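Local coordinates for cell wall surface anchor family protein (Streptococcus agalactiae serogroup V, PDB 3PF2), which forms the shaft of the type 1 pilus as its major, calcium-binding backbone pilin, seen here as a C-terminal two-domain fragment with Ig-like folds, at residues F29-K34 and V136-N141; T50-D55 and D86-L91; K184-K189 and F248-L253; G199-L204 and K239-T244. All blocks are in the same frame, centred on the assembly; numbering follows the deposited sequence.

Interaction 1: residues F29-K34 and V136-N141; sequences FKWFLK and VASTIN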
# COMPACT_ATOMS: atom_id res chain seq x y z
N PHE A 29 3.16 2.10 -5.13
CA PHE A 29 2.04 3.02 -5.35
C PHE A 29 2.35 4.33 -4.61
O PHE A 29 3.31 4.40 -3.85
CB PHE A 29 0.73 2.42 -4.81
CG PHE A 29 0.76 2.14 -3.34
CD1 PHE A 29 0.39 3.13 -2.42
CD2 PHE A 29 1.22 0.92 -2.86
CE1 PHE A 29 0.47 2.88 -1.04
CE2 PHE A 29 1.28 0.66 -1.49
CZ PHE A 29 0.90 1.64 -0.59
N LYS A 30 1.51 5.33 -4.81
CA LYS A 30 1.72 6.62 -4.16
C LYS A 30 0.69 6.92 -3.09
O LYS A 30 -0.51 6.72 -3.31
CB LYS A 30 1.67 7.74 -5.19
CG LYS A 30 2.78 7.63 -6.24
CD LYS A 30 2.77 8.82 -7.15
CE LYS A 30 3.99 8.80 -8.07
NZ LYS A 30 3.82 7.81 -9.18
N TRP A 31 1.16 7.40 -1.94
CA TRP A 31 0.30 8.14 -1.01
C TRP A 31 0.38 9.60 -1.44
O TRP A 31 1.37 10.01 -2.07
CB TRP A 31 0.82 8.02 0.42
CG TRP A 31 0.88 6.63 0.98
CD1 TRP A 31 1.99 5.84 1.06
CD2 TRP A 31 -0.19 5.89 1.59
NE1 TRP A 31 1.68 4.64 1.66
CE2 TRP A 31 0.35 4.65 2.00
CE3 TRP A 31 -1.55 6.17 1.84
CZ2 TRP A 31 -0.42 3.67 2.65
CZ3 TRP A 31 -2.32 5.17 2.48
CH2 TRP A 31 -1.74 3.95 2.88
N PHE A 32 -0.63 10.40 -1.10
CA PHE A 32 -0.58 11.84 -1.39
C PHE A 32 -0.81 12.63 -0.10
O PHE A 32 -1.89 12.56 0.47
CB PHE A 32 -1.63 12.23 -2.43
CG PHE A 32 -1.38 11.59 -3.77
CD1 PHE A 32 -0.71 12.27 -4.77
CD2 PHE A 32 -1.80 10.28 -4.00
CE1 PHE A 32 -0.45 11.64 -6.02
CE2 PHE A 32 -1.55 9.64 -5.23
CZ PHE A 32 -0.89 10.33 -6.24
N LEU A 33 0.23 13.34 0.35
CA LEU A 33 0.10 14.20 1.53
C LEU A 33 -0.36 15.55 1.02
O LEU A 33 0.25 16.13 0.11
CB LEU A 33 1.45 14.35 2.24
CG LEU A 33 2.05 13.22 3.10
CD1 LEU A 33 1.69 11.81 2.66
CD2 LEU A 33 3.56 13.38 3.34
N LYS A 34 -1.45 16.06 1.58
CA LYS A 34 -2.10 17.22 1.01
C LYS A 34 -2.29 18.29 2.07
O LYS A 34 -2.71 17.97 3.17
CB LYS A 34 -3.48 16.85 0.45
CG LYS A 34 -3.46 15.70 -0.57
CD LYS A 34 -4.79 14.91 -0.55
CE LYS A 34 -5.99 15.76 -1.04
NZ LYS A 34 -7.27 14.99 -1.00
N VAL A 136 4.18 10.35 -2.22
CA VAL A 136 5.15 9.51 -1.54
C VAL A 136 5.01 8.07 -2.03
O VAL A 136 3.98 7.42 -1.81
CB VAL A 136 5.03 9.58 0.01
CG1 VAL A 136 6.08 8.69 0.68
CG2 VAL A 136 5.20 11.04 0.47
N ALA A 137 6.05 7.58 -2.69
CA ALA A 137 6.06 6.20 -3.17
C ALA A 137 6.31 5.21 -2.03
O ALA A 137 7.14 5.45 -1.15
CB ALA A 137 7.09 6.03 -4.28
N SER A 138 5.57 4.10 -2.06
CA SER A 138 5.46 3.19 -0.93
C SER A 138 5.13 1.79 -1.45
O SER A 138 4.62 1.67 -2.55
CB SER A 138 4.32 3.68 -0.02
OG SER A 138 4.22 2.93 1.17
N THR A 139 5.44 0.77 -0.66
CA THR A 139 4.94 -0.59 -0.93
C THR A 139 4.36 -1.16 0.36
O THR A 139 4.67 -0.68 1.45
CB THR A 139 6.05 -1.56 -1.41
OG1 THR A 139 7.06 -1.67 -0.39
CG2 THR A 139 6.68 -1.08 -2.71
N ILE A 140 3.48 -2.15 0.24
CA ILE A 140 3.08 -2.95 1.38
C ILE A 140 4.15 -4.05 1.53
O ILE A 140 4.57 -4.62 0.53
CB ILE A 140 1.71 -3.63 1.15
CG1 ILE A 140 0.61 -2.57 0.92
CG2 ILE A 140 1.34 -4.55 2.33
CD1 ILE A 140 -0.79 -3.13 0.55
N ASN A 141 4.58 -4.33 2.75
CA ASN A 141 5.61 -5.36 2.95
C ASN A 141 5.10 -6.59 3.72
O ASN A 141 3.91 -6.69 4.03
CB ASN A 141 6.85 -4.76 3.63
CG ASN A 141 6.56 -4.23 5.01
OD1 ASN A 141 5.93 -4.91 5.81
ND2 ASN A 141 7.02 -3.01 5.30

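Interaction 2: residues T50-D55 and D86-L91; sequences TDKFAD and DNQNTL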
# COMPACT_ATOMS: atom_id res chain seq x y z
N THR A 50 5.58 15.53 9.17
CA THR A 50 6.13 14.28 9.70
C THR A 50 5.13 13.14 9.48
O THR A 50 3.96 13.25 9.85
CB THR A 50 6.44 14.39 11.20
OG1 THR A 50 7.39 15.45 11.41
CG2 THR A 50 7.00 13.08 11.73
N ASP A 51 5.60 12.06 8.87
CA ASP A 51 4.76 10.90 8.56
C ASP A 51 5.45 9.65 9.09
O ASP A 51 6.50 9.23 8.55
CB ASP A 51 4.55 10.83 7.05
CG ASP A 51 3.53 9.78 6.63
OD1 ASP A 51 3.41 8.74 7.31
OD2 ASP A 51 2.86 10.02 5.60
N LYS A 52 4.89 9.07 10.15
CA LYS A 52 5.40 7.83 10.71
C LYS A 52 4.70 6.68 9.99
O LYS A 52 3.51 6.44 10.20
CB LYS A 52 5.18 7.76 12.23
CG LYS A 52 5.77 6.50 12.87
CD LYS A 52 5.71 6.53 14.39
CE LYS A 52 5.76 5.13 14.98
NZ LYS A 52 6.85 4.27 14.44
N PHE A 53 5.42 6.00 9.10
CA PHE A 53 4.79 4.91 8.34
C PHE A 53 4.62 3.64 9.17
O PHE A 53 5.52 3.26 9.93
CB PHE A 53 5.57 4.64 7.04
CG PHE A 53 5.38 5.70 6.02
CD1 PHE A 53 4.23 5.73 5.22
CD2 PHE A 53 6.33 6.72 5.87
CE1 PHE A 53 4.04 6.74 4.27
CE2 PHE A 53 6.15 7.73 4.92
CZ PHE A 53 5.01 7.74 4.12
N ALA A 54 3.44 3.02 9.06
CA ALA A 54 3.15 1.74 9.72
C ALA A 54 4.21 0.70 9.39
O ALA A 54 4.83 0.75 8.33
CB ALA A 54 1.77 1.23 9.29
N ASP A 55 4.42 -0.24 10.32
CA ASP A 55 5.38 -1.33 10.14
C ASP A 55 5.26 -2.01 8.78
O ASP A 55 6.26 -2.37 8.16
CB ASP A 55 5.19 -2.39 11.23
CG ASP A 55 5.56 -1.89 12.62
OD1 ASP A 55 6.09 -0.76 12.72
OD2 ASP A 55 5.31 -2.62 13.60
N ASP A 86 16.32 3.62 12.62
CA ASP A 86 16.66 4.45 13.77
C ASP A 86 15.64 5.54 14.10
O ASP A 86 15.56 5.98 15.25
CB ASP A 86 18.05 5.07 13.61
CG ASP A 86 19.16 4.11 14.00
OD1 ASP A 86 19.17 3.61 15.17
OD2 ASP A 86 20.03 3.87 13.15
N ASN A 87 14.89 6.01 13.11
CA ASN A 87 13.84 6.99 13.38
C ASN A 87 12.42 6.39 13.36
O ASN A 87 11.43 7.12 13.26
CB ASN A 87 13.95 8.23 12.46
CG ASN A 87 13.69 7.92 10.99
OD1 ASN A 87 12.99 6.97 10.64
ND2 ASN A 87 14.24 8.74 10.12
N GLN A 88 12.36 5.06 13.48
CA GLN A 88 11.10 4.32 13.53
C GLN A 88 10.24 4.55 12.28
O GLN A 88 9.05 4.85 12.39
CB GLN A 88 10.29 4.66 14.79
CG GLN A 88 10.92 4.22 16.10
CD GLN A 88 12.14 5.05 16.49
OE1 GLN A 88 12.08 6.28 16.53
NE2 GLN A 88 13.24 4.37 16.77
N ASN A 89 10.86 4.42 11.11
CA ASN A 89 10.14 4.47 9.83
C ASN A 89 9.45 5.81 9.56
O ASN A 89 8.36 5.87 8.99
CB ASN A 89 9.12 3.31 9.75
CG ASN A 89 8.94 2.78 8.34
OD1 ASN A 89 9.85 2.85 7.52
ND2 ASN A 89 7.76 2.22 8.06
N THR A 90 10.11 6.90 9.95
CA THR A 90 9.51 8.22 9.94
C THR A 90 10.10 9.12 8.86
O THR A 90 11.32 9.35 8.83
CB THR A 90 9.62 8.90 11.33
OG1 THR A 90 8.90 8.13 12.30
CG2 THR A 90 9.06 10.31 11.32
N LEU A 91 9.22 9.62 8.00
CA LEU A 91 9.56 10.63 7.00
C LEU A 91 9.32 12.03 7.56
O LEU A 91 8.28 12.31 8.17
CB LEU A 91 8.70 10.42 5.75
CG LEU A 91 8.74 11.46 4.62
CD1 LEU A 91 10.14 11.53 3.97
CD2 LEU A 91 7.67 11.14 3.57

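Interaction 3: residues K184-K189 and F248-L253; sequences KRFVKK and FEIKGL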
# COMPACT_ATOMS: atom_id res chain seq x y z
N LYS A 184 -4.16 -16.63 0.54
CA LYS A 184 -5.03 -17.80 0.44
C LYS A 184 -4.31 -19.04 0.93
O LYS A 184 -3.10 -19.16 0.78
CB LYS A 184 -5.51 -18.00 -1.00
CG LYS A 184 -6.55 -19.12 -1.15
CD LYS A 184 -7.95 -18.73 -0.60
CE LYS A 184 -8.88 -19.94 -0.72
NZ LYS A 184 -10.15 -19.73 0.02
N ARG A 185 -5.07 -19.96 1.53
CA ARG A 185 -4.55 -21.24 2.01
C ARG A 185 -5.16 -22.36 1.19
O ARG A 185 -6.30 -22.25 0.76
CB ARG A 185 -4.91 -21.42 3.49
CG ARG A 185 -4.31 -20.31 4.38
CD ARG A 185 -4.62 -20.51 5.87
NE ARG A 185 -3.85 -21.62 6.43
CZ ARG A 185 -4.35 -22.61 7.15
NH1 ARG A 185 -5.65 -22.65 7.46
NH2 ARG A 185 -3.55 -23.57 7.60
N PHE A 186 -4.40 -23.42 0.98
CA PHE A 186 -4.82 -24.55 0.18
C PHE A 186 -4.43 -25.86 0.85
O PHE A 186 -3.45 -25.93 1.60
CB PHE A 186 -4.11 -24.54 -1.17
CG PHE A 186 -4.33 -23.29 -1.96
CD1 PHE A 186 -5.49 -23.16 -2.73
CD2 PHE A 186 -3.41 -22.26 -1.94
CE1 PHE A 186 -5.72 -22.00 -3.48
CE2 PHE A 186 -3.62 -21.08 -2.69
CZ PHE A 186 -4.78 -20.96 -3.46
N VAL A 187 -5.16 -26.92 0.51
CA VAL A 187 -4.74 -28.28 0.87
C VAL A 187 -5.01 -29.21 -0.31
O VAL A 187 -6.11 -29.19 -0.90
CB VAL A 187 -5.39 -28.76 2.20
CG1 VAL A 187 -6.92 -28.76 2.12
CG2 VAL A 187 -4.83 -30.13 2.58
N LYS A 188 -3.99 -30.00 -0.67
CA LYS A 188 -4.07 -30.91 -1.81
C LYS A 188 -4.44 -32.29 -1.31
O LYS A 188 -3.81 -32.81 -0.40
CB LYS A 188 -2.73 -30.96 -2.55
CG LYS A 188 -2.75 -31.80 -3.85
CD LYS A 188 -3.58 -31.13 -4.94
CE LYS A 188 -3.54 -31.91 -6.26
NZ LYS A 188 -4.23 -33.24 -6.16
N LYS A 189 -5.48 -32.87 -1.90
CA LYS A 189 -5.99 -34.17 -1.46
C LYS A 189 -6.30 -35.07 -2.66
O LYS A 189 -6.25 -34.63 -3.80
CB LYS A 189 -7.25 -34.00 -0.59
CG LYS A 189 -7.02 -33.24 0.72
CD LYS A 189 -8.29 -33.24 1.58
CE LYS A 189 -8.12 -32.42 2.83
NZ LYS A 189 -9.31 -32.62 3.74
N PHE A 248 -0.32 -25.69 1.30
CA PHE A 248 0.49 -24.60 0.79
C PHE A 248 -0.31 -23.31 0.85
O PHE A 248 -1.51 -23.35 1.11
CB PHE A 248 1.06 -24.89 -0.61
CG PHE A 248 0.03 -25.06 -1.70
CD1 PHE A 248 -0.20 -24.03 -2.61
CD2 PHE A 248 -0.65 -26.26 -1.87
CE1 PHE A 248 -1.10 -24.18 -3.66
CE2 PHE A 248 -1.57 -26.43 -2.91
CZ PHE A 248 -1.79 -25.38 -3.81
N GLU A 249 0.37 -22.20 0.62
CA GLU A 249 -0.24 -20.87 0.78
C GLU A 249 0.38 -19.87 -0.18
O GLU A 249 1.48 -20.09 -0.69
CB GLU A 249 -0.02 -20.35 2.21
CG GLU A 249 -0.61 -21.23 3.32
CD GLU A 249 -0.37 -20.67 4.70
OE1 GLU A 249 0.41 -19.69 4.83
OE2 GLU A 249 -0.98 -21.21 5.65
N ILE A 250 -0.33 -18.77 -0.43
CA ILE A 250 0.27 -17.62 -1.08
C ILE A 250 -0.10 -16.40 -0.24
O ILE A 250 -1.26 -16.23 0.14
CB ILE A 250 -0.16 -17.48 -2.58
CG1 ILE A 250 0.52 -16.28 -3.26
CG2 ILE A 250 -1.69 -17.36 -2.70
CD1 ILE A 250 2.03 -16.44 -3.44
N LYS A 251 0.89 -15.55 0.04
CA LYS A 251 0.67 -14.38 0.88
C LYS A 251 0.99 -13.10 0.12
O LYS A 251 2.04 -12.99 -0.53
CB LYS A 251 1.52 -14.44 2.16
CG LYS A 251 1.29 -15.70 3.00
CD LYS A 251 2.04 -15.67 4.32
CE LYS A 251 1.34 -14.77 5.32
NZ LYS A 251 1.80 -14.98 6.74
N GLY A 252 0.07 -12.15 0.17
CA GLY A 252 0.35 -10.82 -0.35
C GLY A 252 -0.16 -10.52 -1.74
O GLY A 252 0.49 -9.80 -2.50
N LEU A 253 -1.32 -11.07 -2.10
CA LEU A 253 -1.96 -10.70 -3.35
C LEU A 253 -3.06 -9.66 -3.18
O LEU A 253 -3.84 -9.71 -2.22
CB LEU A 253 -2.57 -11.92 -4.05
CG LEU A 253 -1.60 -13.06 -4.34
CD1 LEU A 253 -2.42 -14.26 -4.84
CD2 LEU A 253 -0.50 -12.67 -5.34
O HOH W 1 -1.35 -23.96 5.68

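Interaction 4: residues G199-L204 and K239-T244; sequences GAEFDL and KLKSHT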
# COMPACT_ATOMS: atom_id res chain seq x y z
N GLY A 199 3.78 -32.67 -3.19
CA GLY A 199 4.47 -32.66 -4.47
C GLY A 199 3.70 -32.18 -5.69
O GLY A 199 4.24 -32.18 -6.79
N ALA A 200 2.44 -31.78 -5.52
CA ALA A 200 1.71 -31.15 -6.62
C ALA A 200 2.33 -29.79 -6.84
O ALA A 200 2.70 -29.12 -5.87
CB ALA A 200 0.22 -31.03 -6.31
N GLU A 201 2.50 -29.40 -8.10
CA GLU A 201 3.03 -28.08 -8.42
C GLU A 201 2.04 -27.26 -9.26
O GLU A 201 1.32 -27.82 -10.11
CB GLU A 201 4.40 -28.19 -9.11
CG GLU A 201 5.43 -28.90 -8.23
CD GLU A 201 6.82 -29.00 -8.83
OE1 GLU A 201 7.03 -28.55 -9.98
OE2 GLU A 201 7.71 -29.53 -8.13
N PHE A 202 2.02 -25.95 -9.00
CA PHE A 202 1.07 -25.04 -9.65
C PHE A 202 1.71 -23.73 -10.07
O PHE A 202 2.41 -23.09 -9.28
CB PHE A 202 -0.12 -24.71 -8.71
CG PHE A 202 -0.76 -25.91 -8.08
CD1 PHE A 202 -1.93 -26.46 -8.62
CD2 PHE A 202 -0.22 -26.48 -6.93
CE1 PHE A 202 -2.52 -27.57 -8.03
CE2 PHE A 202 -0.80 -27.60 -6.35
CZ PHE A 202 -1.96 -28.14 -6.89
N ASP A 203 1.45 -23.31 -11.31
CA ASP A 203 1.70 -21.93 -11.72
C ASP A 203 0.61 -21.01 -11.16
O ASP A 203 -0.58 -21.29 -11.30
CB ASP A 203 1.67 -21.78 -13.24
CG ASP A 203 2.82 -22.49 -13.94
OD1 ASP A 203 3.82 -22.85 -13.28
OD2 ASP A 203 2.70 -22.67 -15.17
N LEU A 204 1.03 -19.90 -10.56
CA LEU A 204 0.07 -18.89 -10.08
C LEU A 204 -0.18 -17.84 -11.16
O LEU A 204 0.77 -17.23 -11.68
CB LEU A 204 0.57 -18.23 -8.79
CG LEU A 204 -0.23 -17.02 -8.29
CD1 LEU A 204 -1.61 -17.41 -7.73
CD2 LEU A 204 0.58 -16.25 -7.25
N LYS A 239 5.58 -20.17 -8.86
CA LYS A 239 5.18 -21.57 -8.93
C LYS A 239 5.17 -22.11 -7.51
O LYS A 239 6.15 -21.93 -6.79
CB LYS A 239 6.12 -22.38 -9.83
CG LYS A 239 6.28 -21.78 -11.23
CD LYS A 239 7.24 -22.59 -12.09
CE LYS A 239 7.08 -22.23 -13.57
NZ LYS A 239 7.47 -20.82 -13.87
N LEU A 240 4.07 -22.73 -7.12
CA LEU A 240 3.86 -23.20 -5.75
C LEU A 240 3.82 -24.73 -5.70
O LEU A 240 3.68 -25.38 -6.74
CB LEU A 240 2.56 -22.63 -5.19
CG LEU A 240 2.39 -21.10 -5.24
CD1 LEU A 240 1.00 -20.70 -4.76
CD2 LEU A 240 3.47 -20.42 -4.41
N LYS A 241 3.95 -25.29 -4.50
CA LYS A 241 4.07 -26.74 -4.33
C LYS A 241 3.32 -27.16 -3.06
O LYS A 241 3.35 -26.45 -2.06
CB LYS A 241 5.57 -27.07 -4.22
CG LYS A 241 5.98 -28.46 -3.81
CD LYS A 241 7.52 -28.54 -3.71
CE LYS A 241 8.02 -28.26 -2.28
NZ LYS A 241 9.46 -27.86 -2.23
N SER A 242 2.64 -28.30 -3.10
CA SER A 242 2.06 -28.81 -1.86
C SER A 242 3.14 -29.50 -1.02
O SER A 242 3.97 -30.26 -1.55
CB SER A 242 0.86 -29.73 -2.11
OG SER A 242 1.21 -30.87 -2.87
N HIS A 243 3.13 -29.19 0.27
CA HIS A 243 4.04 -29.79 1.25
C HIS A 243 3.57 -31.22 1.57
O HIS A 243 2.50 -31.66 1.13
CB HIS A 243 4.09 -28.89 2.50
CG HIS A 243 5.06 -29.34 3.56
ND1 HIS A 243 6.34 -29.77 3.27
CD2 HIS A 243 4.95 -29.39 4.91
CE1 HIS A 243 6.96 -30.09 4.39
NE2 HIS A 243 6.14 -29.86 5.40
N THR A 244 4.38 -31.95 2.33
CA THR A 244 4.09 -33.36 2.62
C THR A 244 2.82 -33.57 3.45
O THR A 244 2.37 -34.71 3.61
CB THR A 244 5.28 -34.02 3.31
OG1 THR A 244 5.64 -33.26 4.47
CG2 THR A 244 6.47 -34.07 2.37

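Interaction 1: residues F29-K34 and V136-N141
In the five-stranded antiparallel sheet of the Ig-like domain that comes first in this fragment, F29, K30 and W31 on strand 29-35 pair with S138, A137 and V136 on strand 132-140. The pairs F29-S138 and W31-V136 are hydrogen-bonded through the backbone in both directions, the shorter examples being W31 N to V136 O and V136 N to W31 O, both 2.8 Å. K30 and A137 form the non-hydrogen-bonded pair between them. The side chains of F29, W31, V136 and S138 all lie on one face of the sheet. F29 CG stands between its backbone N and carbonyl carbon (chi1 61°). The ring beyond it has CD2 3.5 Å from S138 O, an oxygen that lies over one ring face, offset toward the rim. Farther out, CE2 of F29 touches CG1 of I140 at 4.1 Å. CE1 of F29 in turn lies 3.4 Å above the plane of the W31 indole, near its rim. S138 holds OG anti to its backbone N (chi1 -175°), where it meets the indole edge in the ring plane; the bond from W31 NE1 to S138 OG is 3.1 Å and weak, bent to 145° at the hydrogen. Farther along strand 29-35, L33 CD2 packs on V136 CG2 at 4.0 Å. Outside the two strands, Y23 stacks on F29, and K11, a calcium ligand, makes a cation-pi contact with W31. The buried indole N-H thus has a polar partner in the serine hydroxyl, though the bond is weak, while the backbone bonds carry the pairing itself.

Interaction 2: residues T50-D55 and D86-L91
T50 meets T90 methyl against methyl: CG2 of each approaches the other to 3.5 Å, tighter than usual van der Waals contact. The next residue, D51, is a hydrogen-bonded antiparallel partner of L91, with D51 N giving to L91 O and L91 N to D51 O, both at 2.8 Å. Its carboxylate turns to the buried side, where OD1 lies over the centre of the F53 ring and OD2 accepts a bond from K11 NZ. K52 leaves by the other face with CG anti to the backbone N (chi1 -177°); CG passes T90 OG1 at 3.6 Å, and after a bend at chi4 the ammonium NZ reaches Q88 O at 3.1 Å. At F53 the strand has ended, yet its N still bonds to N89 O at 2.9 Å. The ring offers its edge to L91, CE2 lying 3.8 Å from L91 CB as the two side chains point the same way. F53 O is met from above its carbonyl plane by N89 ND2, at 3.1 Å; the same amide nitrogen also bonds to L57 O. Within the loop, N87 OD1 accepts from the backbone N of T90, three residues on, an Asx motif. Q88 and N89 both have left-handed helical backbone angles, a turn that leads into strand 90-95, neighbour of strand 46-52 in the second antiparallel sheet of this Ig-like domain.

Interaction 3: residues K184-K189 and F248-L253
F186 and F248 form a hydrogen-bonded antiparallel pair whose aromatic side chains lie on the same face of the sheet. The F186 side chain begins with CB over the face of the F248 ring, a CH-pi contact 3.7 Å from that ring's centroid. Its CG, anti to the carbonyl carbon (chi1 -58°), is 3.8 Å from F248 CZ, and CD2 comes to 3.5 Å from F248 CE1. Farther out, CE2 is 4.2 Å from I250 CG2, a methyl that lies at the ring edge, near its plane. The two ring planes are close to parallel, at 19°, but well offset, with centroids 4.8 Å apart and little overlap of the rings. From neighbouring strands, F288 meets the F186 ring edge-to-face, and the F202 ring meets that of F248. On the opposite face R185 and E249 lie side by side and form a salt bridge. R185 NE gives to E249 OE2 at 3.0 Å, with the oxygen in the guanidinium plane but the nitrogen above the carboxylate plane, the two planes being 85° apart. A water molecule closes a second link, accepting from R185 NH2 at 2.9 Å and donating to E249 OE2. R185 NH1 is also hydrogen-bonded to A309 O, and E249 OE1 to Y295 OH. At the C-terminal end of strand 247-253, G252 and L253 form a G1 beta bulge. Farther along strand 178-190, K188 NZ is covalently joined to N316 CG, the intramolecular isopeptide bond characteristic of CnaB-type pilin domains with a prealbumin-like, reverse Ig fold.

Interaction 4: residues G199-L204 and K239-T244
E201, F202 and D203 run antiparallel to K241, L240 and K239, the short strand axes approaching to 4.6 Å with their directions 149° apart. F202 and L240 are the hydrogen-bonded pair (F202 N to L240 O 2.9 Å, L240 N to F202 O 2.7 Å), between the non-hydrogen-bonded pairs E201-K241 and D203-K239. The pairing carries on past the strand ends: S242 N bonds to A200 O, and G199 N to S242 O in a nearly straight bond of 2.9 Å. S242 OG stands between its own backbone N and carbonyl carbon (chi1 61°) and accepts from A200 N at 3.1 Å, while also bonding to L197 O. It thereby fastens the turn before strand 201-206. On the more open face, D203 and K239 extend side by side; D203 OD1 rests against K239 CE at 3.3 Å, but K239 NZ is 4.2 Å from D203 OD1, too far for a salt bridge. F202 and L240 point to the buried face. Strand 239-241 is the outermost strand of its sheet in this chain, with 201-206 between it and 266-274. From the buried side L240 packs on F248 and I250 of strand 247-253, and A200, F202 and S242 on K188 of strand 178-190.

From the N terminus, strand 29-35 opens the loop that interaction 1 closes about a hundred residues later at strand 132-140. Interaction 2 is nested inside it, and the two touch where F53 packs on W31 and V136 and where N141 probably hydrogen-bonds to the D55 carbonyl, bringing the two sheets of the first domain together. The chain then passes through strand 178-190 into the prealbumin-like domain. There interaction 3 closes a loop of some sixty residues, with interaction 4 nested within; F248 and K188 pack on F202 and S242, joining the sheets of that domain. Interactions 1 and 3 follow in series, their centres about 28 Å apart, and no pair of loops crosses.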